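Local coordinates for phage-like element PBSX protein XepA (Bacillus subtilis, PDB 6IA5) that is of unknown function, assembling into a pentamer and apparently taking no part in host cell lysis despite belonging to a prophage lytic cassette, at residues E[191-196]-E[251-256]; E[199-204]-E[257-262]; E[217-220]-E[224-227]. All coordinates share one frame; numbering follows the deposited sequence.

Contact 1 of 3, residues E[191-196]-E[251-256]; sequences AALPVD and FDIKGF
Ile253 O accepts the backbone hydrogen bond of Phe256 N at 3.1 Å; the edge of the Phe256 ring lies in plane beside it, and Val195 CG1 touches it at 3.8 Å. The bond closes a type II beta turn, Ile253 to Phe256, which leads from strand 247-252 towards strand 258-267 in the C-terminal antiparallel beta domain. Gly255 takes the third position of the turn with a positive phi of 100°, where a side chain would press on the carbonyl of Lys254.

Val195, in the loop after strand 193-194, is a compact branched residue that fits the flank of this turn. Its CB sits 3.2 Å from Phe256 O, with a methyl on each branch also near that oxygen, and its CG2 lies 4.1 Å from Phe256 CB. The other methyl, CG1, packs on Ile253 CD1 at 4.0 Å. Ile253 CG1 stands between its backbone N and carbonyl carbon (chi1 61°), which carries CD1 over to Val195 and to Leu193, whose CD2 is 4.3 Å from it. Leu193 also touches Phe176 and Phe178 of strand 175-179, while the Phe256 ring packs on Leu202 of a neighbouring subunit.

Ahead of the turn, Asp252 forms an Asx turn, its carboxylate accepting from the backbone two residues on. A salt bridge from Lys254 NZ to the same carboxylate is less certain, since that side chain has two conformers. Lys254 N reaches Asp252 OD1 at 3.3 Å, from above the carboxylate plane.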
ATOM      1  N   ALA E 191      26.830  23.460 -24.264  1.00 41.55           N
ATOM      2  CA  ALA E 191      25.899  22.359 -24.095  1.00 48.38           C
ATOM      3  C   ALA E 191      24.470  22.885 -23.886  1.00 51.60           C
ATOM      4  O   ALA E 191      24.264  23.950 -23.303  1.00 57.23           O
ATOM      5  CB  ALA E 191      26.344  21.495 -22.940  1.00 42.90           C
ATOM      6  N   ALA E 192      23.492  22.098 -24.353  1.00 46.68           N
ATOM      7  CA  ALA E 192      22.076  22.421 -24.310  1.00 47.05           C
ATOM      8  C   ALA E 192      21.434  21.722 -23.121  1.00 48.81           C
ATOM      9  O   ALA E 192      21.486  20.502 -23.011  1.00 51.81           O
ATOM     10  CB  ALA E 192      21.409  22.007 -25.597  1.00 42.09           C
ATOM     11  N   LEU E 193      20.821  22.507 -22.230  1.00 49.16           N
ATOM     12  CA  LEU E 193      20.109  21.957 -21.088  1.00 48.32           C
ATOM     13  C   LEU E 193      18.833  21.279 -21.577  1.00 47.33           C
ATOM     14  O   LEU E 193      18.038  21.906 -22.271  1.00 43.97           O
ATOM     15  CB  LEU E 193      19.775  23.096 -20.112  1.00 45.80           C
ATOM     16  CG  LEU E 193      19.007  22.686 -18.860  1.00 46.69           C
ATOM     17  CD1 LEU E 193      19.582  23.382 -17.642  1.00 53.13           C
ATOM     18  CD2 LEU E 193      17.543  23.060 -18.994  1.00 48.16           C
ATOM     19  N   PRO E 194      18.584  20.001 -21.203  1.00 53.35           N
ATOM     20  CA  PRO E 194      17.285  19.364 -21.452  1.00 55.83           C
ATOM     21  C   PRO E 194      16.332  19.759 -20.327  1.00 46.19           C
ATOM     22  O   PRO E 194      16.611  19.503 -19.161  1.00 49.42           O
ATOM     23  CB  PRO E 194      17.572  17.848 -21.415  1.00 55.24           C
ATOM     24  CG  PRO E 194      19.024  17.715 -20.924  1.00 53.26           C
ATOM     25  CD  PRO E 194      19.531  19.096 -20.528  1.00 50.25           C
ATOM     26  N   VAL E 195      15.216  20.390 -20.691  1.00 46.82           N
ATOM     27  CA  VAL E 195      14.323  20.997 -19.717  1.00 48.43           C
ATOM     28  C   VAL E 195      13.672  19.953 -18.797  1.00 49.46           C
ATOM     29  O   VAL E 195      13.562  20.191 -17.594  1.00 47.75           O
ATOM     30  CB  VAL E 195      13.315  21.940 -20.398  1.00 44.73           C
ATOM     31  CG1 VAL E 195      12.250  22.425 -19.424  1.00 41.72           C
ATOM     32  CG2 VAL E 195      14.038  23.129 -21.025  1.00 43.59           C
ATOM     33  N   ASP E 196      13.186  18.839 -19.364  1.00 53.68           N
ATOM     34  CA  ASP E 196      12.858  17.618 -18.626  1.00 53.34           C
ATOM     35  C   ASP E 196      12.229  17.889 -17.260  1.00 55.59           C
ATOM     36  O   ASP E 196      12.802  17.558 -16.208  1.00 60.35           O
ATOM     37  CB  ASP E 196      14.111  16.777 -18.341  1.00 49.22           C
ATOM     38  N   PHE E 251      15.255  32.471 -15.329  1.00 29.92           N
ATOM     39  CA  PHE E 251      14.418  32.235 -16.502  1.00 31.13           C
ATOM     40  C   PHE E 251      13.234  31.347 -16.140  1.00 32.33           C
ATOM     41  O   PHE E 251      13.363  30.402 -15.362  1.00 33.24           O
ATOM     42  CB  PHE E 251      15.188  31.481 -17.590  1.00 30.25           C
ATOM     43  CG  PHE E 251      16.407  32.199 -18.104  1.00 32.15           C
ATOM     44  CD1 PHE E 251      17.623  32.114 -17.444  1.00 31.22           C
ATOM     45  CD2 PHE E 251      16.321  32.985 -19.247  1.00 31.83           C
ATOM     46  CE1 PHE E 251      18.739  32.786 -17.923  1.00 29.15           C
ATOM     47  CE2 PHE E 251      17.432  33.667 -19.720  1.00 28.53           C
ATOM     48  CZ  PHE E 251      18.636  33.558 -19.064  1.00 29.78           C
ATOM     49  N   ASP E 252      12.092  31.655 -16.747  1.00 36.13           N
ATOM     50  CA  ASP E 252      10.936  30.782 -16.766  1.00 36.56           C
ATOM     51  C   ASP E 252      11.056  29.902 -18.007  1.00 37.17           C
ATOM     52  O   ASP E 252      11.000  30.411 -19.123  1.00 32.69           O
ATOM     53  CB  ASP E 252       9.644  31.607 -16.784  1.00 40.81           C
ATOM     54  CG  ASP E 252       8.362  30.802 -16.996  1.00 50.42           C
ATOM     55  OD1 ASP E 252       8.399  29.536 -16.884  1.00 46.96           O
ATOM     56  OD2 ASP E 252       7.317  31.445 -17.252  1.00 56.39           O
ATOM     57  N   ILE E 253      11.209  28.583 -17.814  1.00 36.95           N
ATOM     58  CA  ILE E 253      11.549  27.743 -18.957  1.00 40.78           C
ATOM     59  C   ILE E 253      10.438  26.738 -19.272  1.00 43.12           C
ATOM     60  O   ILE E 253      10.646  25.851 -20.111  1.00 43.18           O
ATOM     61  CB  ILE E 253      12.918  27.059 -18.746  1.00 38.11           C
ATOM     62  CG1 ILE E 253      12.931  26.151 -17.511  1.00 38.42           C
ATOM     63  CG2 ILE E 253      14.039  28.101 -18.721  1.00 35.99           C
ATOM     64  CD1 ILE E 253      14.188  25.312 -17.405  1.00 40.51           C
ATOM     65  N   LYS E 254       9.290  26.863 -18.585  1.00 39.05           N
ATOM     66  CA  LYS E 254       8.145  25.995 -18.818  0.50 41.02           C
ATOM     67  C   LYS E 254       7.798  25.979 -20.305  1.00 40.62           C
ATOM     68  O   LYS E 254       7.585  27.021 -20.917  1.00 38.15           O
ATOM     69  CB  LYS E 254       6.905  26.468 -18.052  0.50 39.96           C
ATOM     70  CG  LYS E 254       6.790  26.007 -16.607  0.50 42.41           C
ATOM     71  CD  LYS E 254       5.418  26.276 -15.992  0.50 42.35           C
ATOM     72  CE  LYS E 254       4.852  27.666 -16.225  0.50 43.04           C
ATOM     73  NZ  LYS E 254       5.731  28.758 -15.739  0.50 41.08           N
ATOM     74  N   GLY E 255       7.738  24.774 -20.887  1.00 42.77           N
ATOM     75  CA  GLY E 255       7.287  24.658 -22.261  1.00 44.31           C
ATOM     76  C   GLY E 255       8.432  24.528 -23.268  1.00 49.67           C
ATOM     77  O   GLY E 255       8.193  24.126 -24.407  1.00 49.60           O
ATOM     78  N   PHE E 256       9.665  24.877 -22.869  1.00 43.10           N
ATOM     79  CA  PHE E 256      10.802  24.699 -23.768  1.00 42.56           C
ATOM     80  C   PHE E 256      11.317  23.262 -23.687  1.00 40.42           C
ATOM     81  O   PHE E 256      11.149  22.606 -22.667  1.00 38.40           O
ATOM     82  CB  PHE E 256      11.936  25.685 -23.443  1.00 40.04           C
ATOM     83  CG  PHE E 256      11.678  27.087 -23.925  1.00 40.08           C
ATOM     84  CD1 PHE E 256      11.871  27.429 -25.258  1.00 39.06           C
ATOM     85  CD2 PHE E 256      11.190  28.053 -23.056  1.00 39.26           C
ATOM     86  CE1 PHE E 256      11.615  28.716 -25.705  1.00 38.81           C
ATOM     87  CE2 PHE E 256      10.897  29.329 -23.518  1.00 41.60           C
ATOM     88  CZ  PHE E 256      11.127  29.667 -24.836  1.00 38.95           C
TER

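Contact 2 of 3, residues E[199-204]-E[257-262]; sequences AHLLVE and KEIIME
Met261 reaches across to Val203 between two facing layers of the C-terminal beta sandwich, strand 258-267 on one side and strand 200-207 on the other. The strands run in nearly the same direction here but are joined only by side chains, with Val203 CA and Met261 CA 8.8 Å apart. Met261 CB leaves its strand toward the opposite layer, and CG follows to lie 4.2 Å from Val203 CG1. SD comes slightly nearer, at 4.1 Å from the same Val203 CG1, so that the two side chains meet tip to tip. Bends at chi2 (-78°) and chi3 then fold CE back along the interface to the ring of Phe251. A flexible, unbranched thioether suits this place, since it can touch a valine methyl and still turn to an aromatic ring on a third strand.

Two residues earlier, Leu201 and Ile259 make a second contact of another kind, sliding past each other in opposite directions; branched aliphatic side chains fill this buried layer without polar atoms to satisfy. Leu201 CG lies anti to the backbone N (chi1 170°), which carries CD2 to Ile259 CG2, itself anti to its own backbone N. Alternation sends Leu202 and Ile260 to the outer faces, Leu202 against Gly255 of a neighbouring subunit and Ile260 against Trp217. The tighter of the two interior contacts is Leu201 CD2 on Ile259 CG2, methyl to methyl at 3.7 Å.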
ATOM      1  N   ALA E 199      10.786  23.991 -14.470  1.00 40.10           N
ATOM      2  CA  ALA E 199       9.994  25.164 -14.816  1.00 41.42           C
ATOM      3  C   ALA E 199      10.832  26.448 -14.685  1.00 39.55           C
ATOM      4  O   ALA E 199      10.499  27.470 -15.280  1.00 40.95           O
ATOM      5  CB  ALA E 199       8.787  25.227 -13.908  1.00 38.75           C
ATOM      6  N   HIS E 200      11.900  26.396 -13.887  1.00 32.64           N
ATOM      7  CA  HIS E 200      12.659  27.578 -13.523  1.00 38.82           C
ATOM      8  C   HIS E 200      14.152  27.279 -13.658  1.00 38.23           C
ATOM      9  O   HIS E 200      14.589  26.170 -13.375  1.00 40.89           O
ATOM     10  CB  HIS E 200      12.246  28.054 -12.118  1.00 37.38           C
ATOM     11  CG  HIS E 200      12.856  29.364 -11.742  1.00 47.47           C
ATOM     12  ND1 HIS E 200      12.319  30.588 -12.168  1.00 45.98           N
ATOM     13  CD2 HIS E 200      13.957  29.663 -11.008  1.00 46.62           C
ATOM     14  CE1 HIS E 200      13.052  31.574 -11.697  1.00 46.17           C
ATOM     15  NE2 HIS E 200      14.077  31.033 -10.983  1.00 47.79           N
ATOM     16  N   LEU E 201      14.931  28.276 -14.085  1.00 37.91           N
ATOM     17  CA  LEU E 201      16.365  28.104 -14.254  1.00 35.55           C
ATOM     18  C   LEU E 201      17.082  29.356 -13.767  1.00 36.26           C
ATOM     19  O   LEU E 201      16.694  30.476 -14.104  1.00 38.72           O
ATOM     20  CB  LEU E 201      16.650  27.852 -15.743  1.00 34.82           C
ATOM     21  CG  LEU E 201      18.117  27.889 -16.173  1.00 32.75           C
ATOM     22  CD1 LEU E 201      18.896  26.676 -15.648  1.00 31.70           C
ATOM     23  CD2 LEU E 201      18.218  28.033 -17.691  1.00 31.79           C
ATOM     24  N   LEU E 202      18.130  29.155 -12.957  1.00 39.36           N
ATOM     25  CA  LEU E 202      19.015  30.243 -12.557  1.00 36.27           C
ATOM     26  C   LEU E 202      20.384  29.985 -13.185  1.00 37.94           C
ATOM     27  O   LEU E 202      20.931  28.901 -13.008  1.00 38.74           O
ATOM     28  CB  LEU E 202      19.111  30.294 -11.027  1.00 37.10           C
ATOM     29  CG  LEU E 202      19.980  31.446 -10.510  1.00 41.89           C
ATOM     30  CD1 LEU E 202      19.298  32.786 -10.737  1.00 35.89           C
ATOM     31  CD2 LEU E 202      20.349  31.271  -9.051  1.00 41.48           C
ATOM     32  N   VAL E 203      20.896  30.962 -13.939  1.00 38.30           N
ATOM     33  CA  VAL E 203      22.139  30.810 -14.685  1.00 36.18           C
ATOM     34  C   VAL E 203      23.153  31.821 -14.162  1.00 40.13           C
ATOM     35  O   VAL E 203      22.874  33.019 -14.150  1.00 41.00           O
ATOM     36  CB  VAL E 203      21.961  31.022 -16.201  1.00 34.80           C
ATOM     37  CG1 VAL E 203      23.304  30.920 -16.932  1.00 32.87           C
ATOM     38  CG2 VAL E 203      20.967  30.069 -16.833  1.00 31.49           C
ATOM     39  N   GLU E 204      24.339  31.325 -13.788  1.00 35.24           N
ATOM     40  CA  GLU E 204      25.444  32.177 -13.378  1.00 34.90           C
ATOM     41  C   GLU E 204      26.472  32.282 -14.504  1.00 33.24           C
ATOM     42  O   GLU E 204      26.832  31.286 -15.124  1.00 37.02           O
ATOM     43  CB  GLU E 204      26.100  31.632 -12.103  1.00 36.79           C
ATOM     44  CG  GLU E 204      26.922  32.711 -11.409  1.00 46.94           C
ATOM     45  CD  GLU E 204      27.771  32.295 -10.223  1.00 47.48           C
ATOM     46  OE1 GLU E 204      27.497  31.198  -9.662  1.00 47.45           O
ATOM     47  OE2 GLU E 204      28.701  33.071  -9.866  1.00 48.92           O
ATOM     48  N   LYS E 257      11.999  22.820 -24.746  1.00 42.93           N
ATOM     49  CA  LYS E 257      12.627  21.511 -24.761  1.00 46.41           C
ATOM     50  C   LYS E 257      14.078  21.632 -24.299  1.00 42.81           C
ATOM     51  O   LYS E 257      14.566  20.783 -23.561  1.00 47.04           O
ATOM     52  CB  LYS E 257      12.552  20.900 -26.169  1.00 49.33           C
ATOM     53  CG  LYS E 257      11.158  20.590 -26.695  1.00 54.37           C
ATOM     54  CD  LYS E 257      10.677  19.194 -26.328  1.00 61.46           C
ATOM     55  CE  LYS E 257       9.790  18.523 -27.356  1.00 54.24           C
ATOM     56  NZ  LYS E 257       8.989  19.534 -28.078  1.00 57.68           N
ATOM     57  N   GLU E 258      14.769  22.692 -24.734  1.00 41.96           N
ATOM     58  CA  GLU E 258      16.164  22.873 -24.368  1.00 44.67           C
ATOM     59  C   GLU E 258      16.463  24.350 -24.148  1.00 42.65           C
ATOM     60  O   GLU E 258      15.804  25.212 -24.736  1.00 41.40           O
ATOM     61  CB  GLU E 258      17.093  22.404 -25.489  1.00 46.73           C
ATOM     62  CG  GLU E 258      16.922  20.940 -25.824  1.00 55.63           C
ATOM     63  CD  GLU E 258      17.854  20.464 -26.918  1.00 59.60           C
ATOM     64  OE1 GLU E 258      17.618  20.801 -28.093  1.00 70.40           O
ATOM     65  OE2 GLU E 258      18.827  19.786 -26.579  1.00 65.44           O
ATOM     66  N   ILE E 259      17.508  24.608 -23.355  1.00 39.83           N
ATOM     67  CA  ILE E 259      17.982  25.967 -23.119  1.00 43.87           C
ATOM     68  C   ILE E 259      19.459  26.020 -23.490  1.00 43.15           C
ATOM     69  O   ILE E 259      20.240  25.148 -23.106  1.00 43.65           O
ATOM     70  CB  ILE E 259      17.741  26.397 -21.650  1.00 40.55           C
ATOM     71  CG1 ILE E 259      16.260  26.337 -21.249  1.00 34.26           C
ATOM     72  CG2 ILE E 259      18.365  27.766 -21.379  1.00 39.02           C
ATOM     73  CD1 ILE E 259      15.342  27.210 -22.075  1.00 31.88           C
ATOM     74  N   ILE E 260      19.827  27.046 -24.251  1.00 44.60           N
ATOM     75  CA  ILE E 260      21.205  27.211 -24.678  1.00 42.66           C
ATOM     76  C   ILE E 260      21.650  28.616 -24.265  1.00 45.32           C
ATOM     77  O   ILE E 260      20.927  29.596 -24.474  1.00 39.18           O
ATOM     78  CB  ILE E 260      21.306  26.998 -26.199  1.00 44.08           C
ATOM     79  CG1 ILE E 260      21.032  25.534 -26.570  1.00 46.79           C
ATOM     80  CG2 ILE E 260      22.656  27.456 -26.711  1.00 41.52           C
ATOM     81  CD1 ILE E 260      20.796  25.296 -28.050  1.00 48.97           C
ATOM     82  N   MET E 261      22.848  28.689 -23.679  1.00 40.87           N
ATOM     83  CA  MET E 261      23.467  29.954 -23.324  1.00 36.68           C
ATOM     84  C   MET E 261      24.704  30.115 -24.193  1.00 42.40           C
ATOM     85  O   MET E 261      25.769  29.606 -23.850  1.00 42.08           O
ATOM     86  CB  MET E 261      23.878  29.917 -21.848  1.00 34.35           C
ATOM     87  CG  MET E 261      22.676  29.752 -20.912  1.00 36.33           C
ATOM     88  SD  MET E 261      21.854  31.354 -20.773  1.00 38.61           S
ATOM     89  CE  MET E 261      20.130  30.876 -20.949  1.00 34.98           C
ATOM     90  N   GLU E 262      24.555  30.818 -25.320  1.00 40.69           N
ATOM     91  CA  GLU E 262      25.588  30.840 -26.337  1.00 40.61           C
ATOM     92  C   GLU E 262      26.578  31.966 -26.046  1.00 45.24           C
ATOM     93  O   GLU E 262      26.191  33.127 -25.853  1.00 43.14           O
ATOM     94  CB  GLU E 262      24.950  31.017 -27.720  1.00 43.12           C
ATOM     95  CG  GLU E 262      25.942  31.342 -28.821  1.00 41.75           C
ATOM     96  CD  GLU E 262      25.350  31.403 -30.225  1.00 50.46           C
ATOM     97  OE1 GLU E 262      24.116  31.455 -30.360  1.00 47.02           O
ATOM     98  OE2 GLU E 262      26.111  31.363 -31.194  1.00 48.53           O
TER

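Contact 3 of 3, residues E[217-220]-E[224-227]; sequences WGKS and QKLP
Trp217 holds CG beside its backbone N, anti to the carbonyl carbon (chi1 -63°), and Lys225 bends at chi3 (-54°) and again at chi4; together these turns lay the lysine chain over one face of the indole. Lys225 CE stands 3.7 Å from the centroid of the five-membered ring, nearly on its normal, a CH-pi contact. Farther along the ring, Lys225 CB meets Trp217 CE3 at 3.5 Å. The ammonium group lies too far from the ring for more than a weak cation-pi attraction, and its firm partner is Glu189 in a salt bridge. Long and flexible, lysine thus serves twice, with methylenes for the aromatic face and a charge for the carboxylate. Trp217 NE1 is bound by Glu262 OE1, which helps fix the rotation of the indole.

Between the strands, Gly218 and Leu226 form an antiparallel hydrogen-bonded pair. Gly218 N donates to Leu226 O at 2.8 Å, almost straight at 169°, and Leu226 N returns a bond to Gly218 O, also 2.8 Å. Gly218 CA lies over the face of the Phe256 ring, toward CD1, an approach that its lack of a side chain permits. Pro227 has no N-H to give and occupies a non-hydrogen-bonded pair with Trp217, its CG 4.0 Å from Trp217 CZ3. Leu226 CD1 reaches along to Ser220 CB at 3.9 Å on the buried side, near Glu204 of a neighbouring subunit, while Pro227 O accepts from Thr233 OG1 of that subunit.

Where the strands separate, a water replaces the direct bond: Ser220 N donates to it at 2.6 Å, and it donates to Gln224 O at 2.6 Å. Such a ladder, ending in a short connecting loop, is that of a beta hairpin, here formed by strands 211-219 and 225-232.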
ATOM      1  N   TRP E 217      18.958  31.455 -25.263  1.00 36.35           N
ATOM      2  CA  TRP E 217      18.156  30.784 -26.274  1.00 40.23           C
ATOM      3  C   TRP E 217      17.354  29.659 -25.638  1.00 38.78           C
ATOM      4  O   TRP E 217      17.837  28.990 -24.733  1.00 40.31           O
ATOM      5  CB  TRP E 217      19.042  30.144 -27.347  1.00 41.75           C
ATOM      6  CG  TRP E 217      19.908  31.026 -28.190  1.00 39.60           C
ATOM      7  CD1 TRP E 217      21.268  31.121 -28.125  1.00 42.91           C
ATOM      8  CD2 TRP E 217      19.506  31.838 -29.309  1.00 41.69           C
ATOM      9  NE1 TRP E 217      21.737  31.948 -29.111  1.00 41.80           N
ATOM     10  CE2 TRP E 217      20.684  32.397 -29.862  1.00 43.05           C
ATOM     11  CE3 TRP E 217      18.277  32.146 -29.906  1.00 43.57           C
ATOM     12  CZ2 TRP E 217      20.664  33.254 -30.964  1.00 43.06           C
ATOM     13  CZ3 TRP E 217      18.254  32.994 -30.997  1.00 49.25           C
ATOM     14  CH2 TRP E 217      19.432  33.544 -31.514  1.00 51.81           C
ATOM     15  N   GLY E 218      16.153  29.431 -26.175  1.00 38.22           N
ATOM     16  CA  GLY E 218      15.419  28.200 -25.945  1.00 38.26           C
ATOM     17  C   GLY E 218      15.177  27.481 -27.273  1.00 43.64           C
ATOM     18  O   GLY E 218      15.229  28.100 -28.335  1.00 40.40           O
ATOM     19  N   LYS E 219      14.949  26.167 -27.208  1.00 45.85           N
ATOM     20  CA  LYS E 219      14.425  25.457 -28.366  1.00 48.29           C
ATOM     21  C   LYS E 219      13.090  24.838 -27.993  1.00 42.34           C
ATOM     22  O   LYS E 219      12.942  24.301 -26.897  1.00 44.22           O
ATOM     23  CB  LYS E 219      15.382  24.358 -28.840  1.00 46.74           C
ATOM     24  CG  LYS E 219      16.654  24.873 -29.484  1.00 46.63           C
ATOM     25  CD  LYS E 219      17.567  23.744 -29.900  1.00 52.90           C
ATOM     26  CE  LYS E 219      18.712  24.194 -30.776  1.00 47.94           C
ATOM     27  NZ  LYS E 219      19.543  23.011 -31.104  1.00 54.63           N
ATOM     28  N   SER E 220      12.140  24.962 -28.913  1.00 44.73           N
ATOM     29  CA  SER E 220      10.832  24.338 -28.790  1.00 48.88           C
ATOM     30  C   SER E 220      10.754  23.193 -29.803  1.00 52.90           C
ATOM     31  O   SER E 220      11.736  22.497 -30.023  1.00 47.25           O
ATOM     32  CB  SER E 220       9.739  25.366 -28.980  1.00 48.75           C
ATOM     33  OG  SER E 220       8.449  24.814 -28.733  1.00 52.16           O
ATOM     34  N   GLN E 224      14.679  25.037 -33.937  1.00 46.98           N
ATOM     35  CA  GLN E 224      15.311  26.335 -34.129  1.00 53.78           C
ATOM     36  C   GLN E 224      15.457  27.054 -32.782  1.00 57.13           C
ATOM     37  O   GLN E 224      14.587  26.970 -31.920  1.00 49.76           O
ATOM     38  CB  GLN E 224      14.490  27.205 -35.076  1.00 50.84           C
ATOM     39  CG  GLN E 224      14.433  26.652 -36.501  1.00 61.90           C
ATOM     40  CD  GLN E 224      15.798  26.605 -37.147  1.00 62.52           C
ATOM     41  OE1 GLN E 224      16.444  27.630 -37.338  1.00 64.58           O
ATOM     42  NE2 GLN E 224      16.265  25.410 -37.469  1.00 55.17           N
ATOM     43  N   LYS E 225      16.568  27.777 -32.628  1.00 52.41           N
ATOM     44  CA  LYS E 225      16.830  28.590 -31.456  1.00 45.99           C
ATOM     45  C   LYS E 225      15.886  29.789 -31.458  1.00 45.01           C
ATOM     46  O   LYS E 225      15.701  30.448 -32.483  1.00 39.98           O
ATOM     47  CB  LYS E 225      18.299  29.029 -31.419  1.00 49.01           C
ATOM     48  CG  LYS E 225      19.278  27.899 -31.115  1.00 48.83           C
ATOM     49  CD  LYS E 225      20.653  28.376 -30.703  1.00 54.35           C
ATOM     50  CE  LYS E 225      21.316  29.340 -31.668  1.00 48.97           C
ATOM     51  NZ  LYS E 225      21.512  28.725 -32.993  1.00 54.33           N
ATOM     52  N   LEU E 226      15.284  30.038 -30.287  1.00 41.65           N
ATOM     53  CA  LEU E 226      14.375  31.149 -30.053  1.00 49.04           C
ATOM     54  C   LEU E 226      14.938  31.991 -28.912  1.00 42.15           C
ATOM     55  O   LEU E 226      15.336  31.442 -27.880  1.00 42.46           O
ATOM     56  CB  LEU E 226      13.010  30.583 -29.646  1.00 47.94           C
ATOM     57  CG  LEU E 226      12.317  29.753 -30.724  1.00 51.44           C
ATOM     58  CD1 LEU E 226      11.446  28.666 -30.100  1.00 50.42           C
ATOM     59  CD2 LEU E 226      11.498  30.659 -31.631  1.00 46.91           C
ATOM     60  N   PRO E 227      14.961  33.332 -29.048  1.00 37.56           N
ATOM     61  CA  PRO E 227      15.490  34.190 -27.985  1.00 39.90           C
ATOM     62  C   PRO E 227      14.547  34.145 -26.787  1.00 38.33           C
ATOM     63  O   PRO E 227      13.334  34.170 -26.947  1.00 38.83           O
ATOM     64  CB  PRO E 227      15.514  35.602 -28.594  1.00 39.03           C
ATOM     65  CG  PRO E 227      15.183  35.413 -30.074  1.00 41.43           C
ATOM     66  CD  PRO E 227      14.456  34.090 -30.202  1.00 37.58           C
TER
HETATM   67  O   HOH W   1      12.534  25.455 -31.481  1.00 46.18           O

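How the contacts relate
All three contacts belong to one continuous antiparallel strand network of the C-terminal domain, folded so that strands 200-207 and 258-267 face each other. Contacts 1 and 2 are centred about 5 Å apart, and contact 3 lies about 10 and 11 Å from their centres. Along the chain, the segments of contacts 1 and 2 alternate, while both segments of the hairpin in contact 3 fall between them. Backbone bonds join the group: Phe251 with Leu201, Leu193 with Ile259, and Lys219 with Lys257. Strand 258-267 thus lies between strands 193-194 and 211-219, linking the interior packing to the hairpin. Each contact also touches a neighbouring subunit, so this part of the domain contributes to the pentamer interface.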